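PDB 4BOE: japanin, which binds cholesterol in a lipocalin pocket and, as a secreted tick salivary protein, modulates the host immune response by blocking dendritic cell differentiation from monocytes. Local coordinates for residues L12-K20 with F134-V144; T58-K66 with R75-R83. All coordinates share one frame; numbering follows the deposited sequence.

Interaction 1: L12-K20 with F134-V144; sequences LYLAGHSSK and FYTICPDPVPV. With NAG (2-acetamido-2-deoxy-beta-D-glucopyranose), chain B; CLR (cholesterol), chain C.
His17 and Val142 form the hydrogen-bonded pair of a short antiparallel ladder between strands 12-18 and 141-143. Two backbone bonds join them; the shorter runs from Val142 N to His17 O, 2.7 Å. Val144 N extends the ladder to Ala15 O at 2.8 Å. Beyond the other end, Ser19 N donates to Asp140 O.

Ser18 OG reaches Pro139 O at 3.0 Å, in the carbonyl plane, and is also hydrogen-bonded to Cys114 N. Cys138 forms the disulfide with Cys114. A water links Lys20 N to Asp140 OD2, which also forms a salt bridge with Arg111. His17 ND1 donates to Ser18 O at 2.9 Å, nearly straight at 171° and in the ring plane.

Packing gathers round the His17 ring. Its CG stands between the backbone N and the carbonyl carbon, chi1 60°, which sets the ring between Val142 and cholesterol. Cholesterol C4 sits 3.8 Å above the centre of one face, and Val142 CB lies over the opposite face, toward the rim. Val144 CG2 is at the edge, 3.9 Å from His17 CD2, and 4.2 Å from Leu14 CG.

The ND1 bond should fix the ring's rotation, keeping a flat face against the sterol in the lipocalin pocket.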
loop_
_atom_site.group_PDB
_atom_site.type_symbol
_atom_site.label_atom_id
_atom_site.label_comp_id
_atom_site.label_asym_id
_atom_site.label_seq_id
_atom_site.Cartn_x
_atom_site.Cartn_y
_atom_site.Cartn_z
ATOM N N LEU A 12 1.895 -3.126 -6.413
ATOM C CA LEU A 12 1.143 -1.953 -5.980
ATOM C C LEU A 12 2.091 -0.940 -5.362
ATOM O O LEU A 12 2.962 -1.310 -4.598
ATOM C CB LEU A 12 0.081 -2.346 -4.963
ATOM C CG LEU A 12 -1.048 -3.238 -5.415
ATOM C CD1 LEU A 12 -1.819 -3.765 -4.211
ATOM C CD2 LEU A 12 -2.007 -2.459 -6.338
ATOM N N TYR A 13 1.877 0.342 -5.658
ATOM C CA TYR A 13 2.690 1.447 -5.201
ATOM C C TYR A 13 1.874 2.376 -4.346
ATOM O O TYR A 13 0.759 2.733 -4.730
ATOM C CB TYR A 13 3.216 2.250 -6.398
ATOM C CG TYR A 13 3.997 1.413 -7.378
ATOM C CD1 TYR A 13 3.350 0.676 -8.373
ATOM C CD2 TYR A 13 5.374 1.302 -7.278
ATOM C CE1 TYR A 13 4.059 -0.154 -9.234
ATOM C CE2 TYR A 13 6.102 0.524 -8.165
ATOM C CZ TYR A 13 5.442 -0.227 -9.130
ATOM O OH TYR A 13 6.181 -0.992 -10.002
ATOM N N LEU A 14 2.464 2.824 -3.212
ATOM C CA LEU A 14 1.808 3.757 -2.307
ATOM C C LEU A 14 1.773 5.132 -2.966
ATOM O O LEU A 14 2.809 5.674 -3.336
ATOM C CB LEU A 14 2.542 3.817 -0.949
ATOM C CG LEU A 14 1.912 4.719 0.113
ATOM C CD1 LEU A 14 0.555 4.209 0.525
ATOM C CD2 LEU A 14 2.854 4.848 1.304
ATOM N N ALA A 15 0.577 5.620 -3.238
ATOM C CA ALA A 15 0.396 6.901 -3.936
ATOM C C ALA A 15 -0.078 8.005 -2.997
ATOM O O ALA A 15 0.028 9.173 -3.330
ATOM C CB ALA A 15 -0.606 6.722 -5.059
ATOM N N GLY A 16 -0.613 7.657 -1.839
ATOM C CA GLY A 16 -1.115 8.662 -0.917
ATOM C C GLY A 16 -1.406 8.033 0.419
ATOM O O GLY A 16 -1.673 6.846 0.470
ATOM N N HIS A 17 -1.340 8.825 1.497
ATOM C CA HIS A 17 -1.657 8.366 2.840
ATOM C C HIS A 17 -2.018 9.528 3.748
ATOM O O HIS A 17 -1.753 10.670 3.408
ATOM C CB HIS A 17 -0.522 7.544 3.455
ATOM C CG HIS A 17 0.767 8.300 3.571
ATOM N ND1 HIS A 17 1.039 9.112 4.659
ATOM C CD2 HIS A 17 1.816 8.354 2.721
ATOM C CE1 HIS A 17 2.221 9.645 4.418
ATOM N NE2 HIS A 17 2.706 9.237 3.248
ATOM N N SER A 18 -2.589 9.231 4.909
ATOM C CA SER A 18 -2.903 10.239 5.942
ATOM C C SER A 18 -1.581 10.653 6.604
ATOM O O SER A 18 -0.749 9.778 6.834
ATOM C CB SER A 18 -3.816 9.639 7.015
ATOM O OG SER A 18 -5.075 9.288 6.484
ATOM N N SER A 19 -1.353 11.960 6.841
ATOM C CA SER A 19 -0.080 12.461 7.445
ATOM C C SER A 19 0.357 11.746 8.711
ATOM O O SER A 19 1.540 11.530 8.903
ATOM C CB SER A 19 -0.153 13.962 7.733
ATOM O OG SER A 19 -1.141 14.177 8.723
ATOM N N LYS A 20 -0.576 11.377 9.573
ATOM C CA LYS A 20 -0.271 10.686 10.837
ATOM C C LYS A 20 0.556 9.391 10.646
ATOM O O LYS A 20 1.292 8.998 11.558
ATOM C CB LYS A 20 -1.592 10.366 11.570
ATOM C CG LYS A 20 -1.463 9.528 12.836
ATOM C CD LYS A 20 -2.776 9.455 13.613
ATOM C CE LYS A 20 -2.614 8.748 14.940
ATOM N NZ LYS A 20 -3.763 7.850 15.234
ATOM N N PHE A 134 -9.879 9.973 -2.839
ATOM C CA PHE A 134 -8.829 9.988 -1.820
ATOM C C PHE A 134 -8.897 11.271 -0.970
ATOM O O PHE A 134 -8.899 11.189 0.259
ATOM C CB PHE A 134 -7.447 9.790 -2.488
ATOM C CG PHE A 134 -6.269 10.102 -1.617
ATOM C CD1 PHE A 134 -5.949 9.289 -0.538
ATOM C CD2 PHE A 134 -5.437 11.171 -1.906
ATOM C CE1 PHE A 134 -4.844 9.568 0.249
ATOM C CE2 PHE A 134 -4.347 11.462 -1.093
ATOM C CZ PHE A 134 -4.087 10.686 0.001
ATOM N N TYR A 135 -8.993 12.433 -1.617
ATOM C CA TYR A 135 -9.075 13.708 -0.896
ATOM C C TYR A 135 -10.398 13.896 -0.127
ATOM O O TYR A 135 -10.425 14.595 0.872
ATOM C CB TYR A 135 -8.793 14.901 -1.818
ATOM C CG TYR A 135 -7.325 15.198 -1.935
ATOM C CD1 TYR A 135 -6.539 14.549 -2.870
ATOM C CD2 TYR A 135 -6.697 16.061 -1.045
ATOM C CE1 TYR A 135 -5.173 14.771 -2.948
ATOM C CE2 TYR A 135 -5.334 16.331 -1.139
ATOM C CZ TYR A 135 -4.569 15.663 -2.080
ATOM O OH TYR A 135 -3.220 15.889 -2.174
ATOM N N THR A 136 -11.454 13.236 -0.541
ATOM C CA THR A 136 -12.721 13.276 0.176
ATOM C C THR A 136 -12.689 12.469 1.486
ATOM O O THR A 136 -13.055 12.959 2.541
ATOM C CB THR A 136 -13.828 12.759 -0.755
ATOM O OG1 THR A 136 -13.889 13.641 -1.862
ATOM C CG2 THR A 136 -15.190 12.674 -0.079
ATOM N N ILE A 137 -12.284 11.230 1.390
ATOM C CA ILE A 137 -12.359 10.242 2.464
ATOM C C ILE A 137 -11.257 10.234 3.490
ATOM O O ILE A 137 -11.476 9.778 4.615
ATOM C CB ILE A 137 -12.388 8.819 1.744
ATOM C CG1 ILE A 137 -13.653 8.617 0.913
ATOM C CG2 ILE A 137 -12.165 7.643 2.678
ATOM C CD1 ILE A 137 -14.978 8.835 1.633
ATOM N N CYS A 138 -10.082 10.635 3.094
ATOM C CA CYS A 138 -8.837 10.545 3.876
ATOM C C CYS A 138 -8.587 11.753 4.754
ATOM O O CYS A 138 -8.517 12.840 4.215
ATOM C CB CYS A 138 -7.667 10.346 2.913
ATOM S SG CYS A 138 -6.157 9.674 3.658
ATOM N N PRO A 139 -8.370 11.583 6.083
ATOM C CA PRO A 139 -8.016 12.767 6.883
ATOM C C PRO A 139 -6.556 13.128 6.596
ATOM O O PRO A 139 -5.731 12.223 6.424
ATOM C CB PRO A 139 -8.188 12.302 8.338
ATOM C CG PRO A 139 -8.097 10.837 8.277
ATOM C CD PRO A 139 -8.491 10.372 6.929
ATOM N N ASP A 140 -6.248 14.428 6.497
ATOM C CA ASP A 140 -4.874 14.926 6.280
ATOM C C ASP A 140 -4.153 14.205 5.137
ATOM O O ASP A 140 -3.060 13.675 5.339
ATOM C CB ASP A 140 -4.060 14.770 7.571
ATOM C CG ASP A 140 -4.733 15.262 8.842
ATOM O OD1 ASP A 140 -5.251 16.409 8.842
ATOM O OD2 ASP A 140 -4.752 14.499 9.835
ATOM N N PRO A 141 -4.785 14.141 3.952
ATOM C CA PRO A 141 -4.209 13.436 2.807
ATOM C C PRO A 141 -2.830 14.014 2.368
ATOM O O PRO A 141 -2.685 15.235 2.232
ATOM C CB PRO A 141 -5.287 13.608 1.726
ATOM C CG PRO A 141 -5.948 14.875 2.069
ATOM C CD PRO A 141 -5.835 15.088 3.527
ATOM N N VAL A 142 -1.829 13.134 2.238
ATOM C CA VAL A 142 -0.484 13.434 1.768
ATOM C C VAL A 142 -0.281 12.644 0.462
ATOM O O VAL A 142 -0.183 11.415 0.526
ATOM C CB VAL A 142 0.598 13.041 2.802
ATOM C CG1 VAL A 142 1.992 13.227 2.221
ATOM C CG2 VAL A 142 0.450 13.834 4.092
ATOM N N PRO A 143 -0.138 13.327 -0.700
ATOM C CA PRO A 143 0.189 12.593 -1.927
ATOM C C PRO A 143 1.684 12.182 -1.909
ATOM O O PRO A 143 2.511 12.872 -1.316
ATOM C CB PRO A 143 -0.115 13.604 -3.046
ATOM C CG PRO A 143 0.174 14.966 -2.397
ATOM C CD PRO A 143 -0.041 14.797 -0.896
ATOM N N VAL A 144 2.014 11.041 -2.514
ATOM C CA VAL A 144 3.399 10.589 -2.610
ATOM C C VAL A 144 3.814 11.037 -4.036
ATOM O O VAL A 144 3.278 10.504 -4.995
ATOM C CB VAL A 144 3.572 9.057 -2.396
ATOM C CG1 VAL A 144 5.038 8.632 -2.611
ATOM C CG2 VAL A 144 3.095 8.641 -0.999
HETATM C C1 NAG B . -5.946 15.917 -6.451
HETATM C C2 NAG B . -5.325 16.868 -7.474
HETATM C C3 NAG B . -4.654 18.007 -6.707
HETATM C C4 NAG B . -5.666 18.690 -5.794
HETATM C C5 NAG B . -6.277 17.656 -4.853
HETATM C C6 NAG B . -7.347 18.209 -3.947
HETATM C C7 NAG B . -4.667 15.591 -9.494
HETATM C C8 NAG B . -3.624 14.677 -10.063
HETATM N N2 NAG B . -4.360 16.170 -8.311
HETATM O O3 NAG B . -4.115 18.926 -7.648
HETATM O O4 NAG B . -5.042 19.718 -5.027
HETATM O O5 NAG B . -6.878 16.597 -5.617
HETATM O O6 NAG B . -8.237 19.072 -4.648
HETATM O O7 NAG B . -5.755 15.757 -10.047
HETATM C C1 CLR C . 5.062 3.657 4.830
HETATM C C2 CLR C . 5.777 4.980 5.091
HETATM C C3 CLR C . 4.899 6.163 4.742
HETATM C C4 CLR C . 3.594 6.096 5.508
HETATM C C5 CLR C . 2.893 4.762 5.363
HETATM C C6 CLR C . 1.605 4.715 5.047
HETATM C C7 CLR C . 0.805 3.463 4.873
HETATM C C8 CLR C . 1.494 2.243 5.472
HETATM C C9 CLR C . 2.989 2.248 5.080
HETATM C C10 CLR C . 3.743 3.512 5.606
HETATM C C11 CLR C . 3.687 0.928 5.457
HETATM C C12 CLR C . 2.941 -0.318 4.980
HETATM C C13 CLR C . 1.476 -0.353 5.451
HETATM C C14 CLR C . 0.830 0.963 4.969
HETATM C C15 CLR C . -0.666 0.741 5.220
HETATM C C16 CLR C . -0.863 -0.724 4.826
HETATM C C17 CLR C . 0.548 -1.355 4.725
HETATM C C18 CLR C . 1.406 -0.531 6.982
HETATM C C19 CLR C . 4.053 3.423 7.117
HETATM C C20 CLR C . 0.562 -2.840 5.134
HETATM C C21 CLR C . 1.952 -3.483 5.014
HETATM C C22 CLR C . -0.479 -3.643 4.334
HETATM C C23 CLR C . -0.498 -3.424 2.801
HETATM C C24 CLR C . -1.533 -4.271 2.125
HETATM C C25 CLR C . -1.870 -4.054 0.665
HETATM C C26 CLR C . -1.228 -2.951 -0.138
HETATM C C27 CLR C . -2.146 -5.295 -0.148
HETATM O O1 CLR C . 5.579 7.368 5.122
HETATM O O HOH W 1 -3.626 11.887 9.717
#

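Interaction 2: T58-K66 with R75-R83. With CLR (cholesterol), chain C.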
loop_
_atom_site.group_PDB
_atom_site.type_symbol
_atom_site.label_atom_id
_atom_site.label_comp_id
_atom_site.label_asym_id
_atom_site.label_seq_id
_atom_site.Cartn_x
_atom_site.Cartn_y
_atom_site.Cartn_z
ATOM N N THR A 58 17.776 -1.678 -1.048
ATOM C CA THR A 58 16.324 -1.741 -0.861
ATOM C C THR A 58 16.046 -2.505 0.452
ATOM O O THR A 58 16.654 -3.537 0.706
ATOM C CB THR A 58 15.611 -2.398 -2.083
ATOM O OG1 THR A 58 15.733 -3.800 -2.017
ATOM C CG2 THR A 58 16.165 -1.957 -3.391
ATOM N N GLN A 59 15.123 -1.998 1.256
ATOM C CA GLN A 59 14.666 -2.645 2.483
ATOM C C GLN A 59 13.513 -3.546 2.065
ATOM O O GLN A 59 12.728 -3.150 1.192
ATOM C CB GLN A 59 14.141 -1.607 3.482
ATOM C CG GLN A 59 15.103 -0.476 3.780
ATOM C CD GLN A 59 16.432 -0.904 4.341
ATOM O OE1 GLN A 59 17.492 -0.347 4.010
ATOM N NE2 GLN A 59 16.387 -1.729 5.337
ATOM N N ALA A 60 13.384 -4.721 2.681
ATOM C CA ALA A 60 12.333 -5.652 2.318
ATOM C C ALA A 60 11.743 -6.378 3.504
ATOM O O ALA A 60 12.452 -6.861 4.365
ATOM C CB ALA A 60 12.814 -6.657 1.277
ATOM N N GLY A 61 10.425 -6.466 3.516
ATOM C CA GLY A 61 9.659 -7.137 4.527
ATOM C C GLY A 61 8.686 -8.025 3.806
ATOM O O GLY A 61 8.679 -8.074 2.577
ATOM N N ALA A 62 7.884 -8.729 4.559
ATOM C CA ALA A 62 6.896 -9.629 4.012
ATOM C C ALA A 62 5.689 -9.716 4.881
ATOM O O ALA A 62 5.742 -9.460 6.087
ATOM C CB ALA A 62 7.471 -10.996 3.776
ATOM N N PHE A 63 4.568 -9.993 4.214
ATOM C CA PHE A 63 3.282 -10.115 4.866
ATOM C C PHE A 63 2.361 -10.995 4.032
ATOM O O PHE A 63 2.611 -11.258 2.864
ATOM C CB PHE A 63 2.668 -8.718 5.136
ATOM C CG PHE A 63 2.346 -7.884 3.919
ATOM C CD1 PHE A 63 3.331 -7.124 3.294
ATOM C CD2 PHE A 63 1.064 -7.868 3.389
ATOM C CE1 PHE A 63 3.043 -6.387 2.143
ATOM C CE2 PHE A 63 0.785 -7.142 2.226
ATOM C CZ PHE A 63 1.769 -6.371 1.639
ATOM N N GLN A 64 1.315 -11.463 4.642
ATOM C CA GLN A 64 0.319 -12.231 3.938
ATOM C C GLN A 64 -1.035 -11.497 4.025
ATOM O O GLN A 64 -1.300 -10.812 5.003
ATOM C CB GLN A 64 0.195 -13.632 4.540
ATOM C CG GLN A 64 1.447 -14.456 4.381
ATOM C CD GLN A 64 1.168 -15.858 4.828
ATOM O OE1 GLN A 64 0.909 -16.757 4.031
ATOM N NE2 GLN A 64 1.035 -16.022 6.107
ATOM N N VAL A 65 -1.866 -11.658 2.994
ATOM C CA VAL A 65 -3.197 -11.061 2.932
ATOM C C VAL A 65 -4.248 -12.070 2.506
ATOM O O VAL A 65 -4.010 -12.935 1.664
ATOM C CB VAL A 65 -3.263 -9.765 2.052
ATOM C CG1 VAL A 65 -2.329 -8.706 2.594
ATOM C CG2 VAL A 65 -2.907 -10.046 0.608
ATOM N N LYS A 66 -5.431 -11.895 3.043
ATOM C CA LYS A 66 -6.595 -12.705 2.734
ATOM C C LYS A 66 -7.772 -11.780 2.439
ATOM O O LYS A 66 -8.040 -10.881 3.224
ATOM C CB LYS A 66 -6.963 -13.611 3.932
ATOM C CG LYS A 66 -8.010 -14.668 3.630
ATOM C CD LYS A 66 -8.453 -15.452 4.841
ATOM C CE LYS A 66 -9.266 -14.636 5.819
ATOM N NZ LYS A 66 -10.002 -15.492 6.793
ATOM N N ARG A 75 -7.703 -8.870 5.382
ATOM C CA ARG A 75 -6.995 -9.475 6.535
ATOM C C ARG A 75 -5.488 -9.428 6.241
ATOM O O ARG A 75 -5.090 -9.796 5.157
ATOM C CB ARG A 75 -7.454 -10.930 6.775
ATOM C CG ARG A 75 -8.584 -11.082 7.785
ATOM C CD ARG A 75 -9.890 -10.446 7.368
ATOM N NE ARG A 75 -10.742 -10.180 8.535
ATOM C CZ ARG A 75 -11.952 -10.690 8.774
ATOM N NH1 ARG A 75 -12.518 -11.532 7.909
ATOM N NH2 ARG A 75 -12.611 -10.357 9.878
ATOM N N VAL A 76 -4.672 -8.977 7.191
ATOM C CA VAL A 76 -3.219 -8.848 6.989
ATOM C C VAL A 76 -2.489 -9.596 8.103
ATOM O O VAL A 76 -2.800 -9.361 9.251
ATOM C CB VAL A 76 -2.785 -7.345 6.908
ATOM C CG1 VAL A 76 -1.259 -7.190 6.840
ATOM C CG2 VAL A 76 -3.461 -6.638 5.730
ATOM N N LYS A 77 -1.579 -10.540 7.762
ATOM C CA LYS A 77 -0.710 -11.228 8.735
ATOM C C LYS A 77 0.701 -10.778 8.366
ATOM O O LYS A 77 1.329 -11.307 7.456
ATOM C CB LYS A 77 -0.835 -12.766 8.696
ATOM C CG LYS A 77 -2.122 -13.275 9.298
ATOM C CD LYS A 77 -2.171 -14.804 9.535
ATOM C CE LYS A 77 -1.690 -15.657 8.394
ATOM N NZ LYS A 77 -1.936 -17.109 8.631
ATOM N N ALA A 78 1.114 -9.699 8.964
ATOM C CA ALA A 78 2.402 -9.101 8.693
ATOM C C ALA A 78 3.492 -9.710 9.563
ATOM O O ALA A 78 3.242 -10.114 10.702
ATOM C CB ALA A 78 2.348 -7.593 8.909
ATOM N N SER A 79 4.718 -9.730 9.024
ATOM C CA SER A 79 5.865 -10.201 9.783
ATOM C C SER A 79 6.036 -9.346 11.040
ATOM O O SER A 79 5.547 -8.213 11.153
ATOM C CB SER A 79 7.135 -10.123 8.941
ATOM O OG SER A 79 7.484 -8.767 8.710
ATOM N N ASP A 80 6.731 -9.906 11.993
ATOM C CA ASP A 80 7.020 -9.214 13.244
ATOM C C ASP A 80 7.729 -7.872 12.977
ATOM O O ASP A 80 7.400 -6.858 13.597
ATOM C CB ASP A 80 7.886 -10.132 14.108
ATOM C CG ASP A 80 8.168 -9.557 15.455
ATOM O OD1 ASP A 80 9.021 -8.648 15.543
ATOM O OD2 ASP A 80 7.498 -9.967 16.420
ATOM N N TYR A 81 8.687 -7.871 12.041
ATOM C CA TYR A 81 9.417 -6.656 11.673
ATOM C C TYR A 81 8.462 -5.565 11.158
ATOM O O TYR A 81 8.577 -4.413 11.565
ATOM C CB TYR A 81 10.475 -6.999 10.575
ATOM C CG TYR A 81 11.399 -5.837 10.269
ATOM C CD1 TYR A 81 11.010 -4.823 9.409
ATOM C CD2 TYR A 81 12.624 -5.707 10.918
ATOM C CE1 TYR A 81 11.789 -3.683 9.242
ATOM C CE2 TYR A 81 13.454 -4.624 10.683
ATOM C CZ TYR A 81 13.048 -3.618 9.824
ATOM O OH TYR A 81 13.864 -2.523 9.664
ATOM N N VAL A 82 7.566 -5.930 10.215
ATOM C CA VAL A 82 6.605 -5.003 9.601
ATOM C C VAL A 82 5.576 -4.514 10.633
ATOM O O VAL A 82 5.208 -3.346 10.625
ATOM C CB VAL A 82 5.942 -5.649 8.358
ATOM C CG1 VAL A 82 4.751 -4.830 7.863
ATOM C CG2 VAL A 82 6.973 -5.857 7.245
ATOM N N ARG A 83 5.115 -5.406 11.520
ATOM C CA ARG A 83 4.194 -5.022 12.599
ATOM C C ARG A 83 4.883 -4.107 13.628
ATOM O O ARG A 83 4.309 -3.109 14.056
ATOM C CB ARG A 83 3.644 -6.265 13.291
ATOM C CG ARG A 83 2.680 -7.027 12.424
ATOM C CD ARG A 83 1.979 -8.146 13.174
ATOM N NE ARG A 83 2.821 -9.338 13.309
ATOM C CZ ARG A 83 3.384 -9.781 14.433
ATOM N NH1 ARG A 83 3.220 -9.123 15.578
ATOM N NH2 ARG A 83 4.122 -10.886 14.421
HETATM C C1 CLR C . 5.062 3.657 4.830
HETATM C C2 CLR C . 5.777 4.980 5.091
HETATM C C3 CLR C . 4.899 6.163 4.742
HETATM C C4 CLR C . 3.594 6.096 5.508
HETATM C C5 CLR C . 2.893 4.762 5.363
HETATM C C6 CLR C . 1.605 4.715 5.047
HETATM C C7 CLR C . 0.805 3.463 4.873
HETATM C C8 CLR C . 1.494 2.243 5.472
HETATM C C9 CLR C . 2.989 2.248 5.080
HETATM C C10 CLR C . 3.743 3.512 5.606
HETATM C C11 CLR C . 3.687 0.928 5.457
HETATM C C12 CLR C . 2.941 -0.318 4.980
HETATM C C13 CLR C . 1.476 -0.353 5.451
HETATM C C14 CLR C . 0.830 0.963 4.969
HETATM C C15 CLR C . -0.666 0.741 5.220
HETATM C C16 CLR C . -0.863 -0.724 4.826
HETATM C C17 CLR C . 0.548 -1.355 4.725
HETATM C C18 CLR C . 1.406 -0.531 6.982
HETATM C C19 CLR C . 4.053 3.423 7.117
HETATM C C20 CLR C . 0.562 -2.840 5.134
HETATM C C21 CLR C . 1.952 -3.483 5.014
HETATM C C22 CLR C . -0.479 -3.643 4.334
HETATM C C23 CLR C . -0.498 -3.424 2.801
HETATM C C24 CLR C . -1.533 -4.271 2.125
HETATM C C25 CLR C . -1.870 -4.054 0.665
HETATM C C26 CLR C . -1.228 -2.951 -0.138
HETATM C C27 CLR C . -2.146 -5.295 -0.148
HETATM O O1 CLR C . 5.579 7.368 5.122
#
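Phe63 CG stands between its backbone N and carbonyl carbon, chi1 63°; this leaves Phe63 CB packed on Ala78 CA at 3.6 Å and swings the ring past Val76 CG1 into the cholesterol pocket. Phe63 CE2 lies 3.7 Å from cholesterol C24, on the sterol tail. Cholesterol C21 is over one face of the ring, offset toward the rim. Val65 CG1 is at the ring's edge, in plane. Ser79 OG takes the same kind of rotamer, chi1 69°, which also lets it serve as a helix cap.

The backbones pair antiparallel. Gln64 N bonds to Lys77 O and Lys77 N to Gln64 O, each 2.8 Å. Lys66 and Arg75 exchange two more. Ala62 O then receives Ser79 N at 3.1 Å, in the carbonyl plane, and a weak bond from Ser79 OG.

On the pocket side, Val65 and Val76 lie side by side, with CG1 of Val65 3.9 Å from CG2 of Val76. On the other side, Gln64 NE2 meets Lys77 CE at 3.6 Å, and the aliphatic parts of Lys66 and Arg75 run alongside each other. Arg75 NE forms a salt bridge with Asp91.

Ser79 is the N-cap of helix 80-85: its OG accepts from Val82 N at 3.2 Å. A valine here has no hydroxyl, so Val82 N would probably be left without its capping acceptor and Ala62 O with Ser79 N as its partner from this contact. Val82 CG2 packs 4.0 Å from Gly61 CA, where a side chain would clash. Arg83 NE donates to Ala78 O, which lies in the guanidinium plane, and so ties the first turn back to the strand. The arrangement is a beta hairpin of the lipocalin barrel, with one face lining the ligand pocket and one strand running into a short helix.

Interactions 1 and 2 belong to the same curled antiparallel sheet and lie on opposite sides of the chain's centre. Their centres are 20 Å apart and their nearest atoms about 7 Å apart, so they do not touch. Cholesterol connects them. Interaction 1 meets mainly the ring system, near C4 and C6, through His17 and Leu14, though Leu12 of the same strand reaches the tail tip at C26. Interaction 2 meets the tail near C23 and C24 through Phe63. The sterol is also hydrogen-bonded to Glu23 N, and the Glu23 side chain is about 8 Å from that of His17. Along the chain, 58-66 and 75-83 fall inside the loop closed by 12-20 with 134-144.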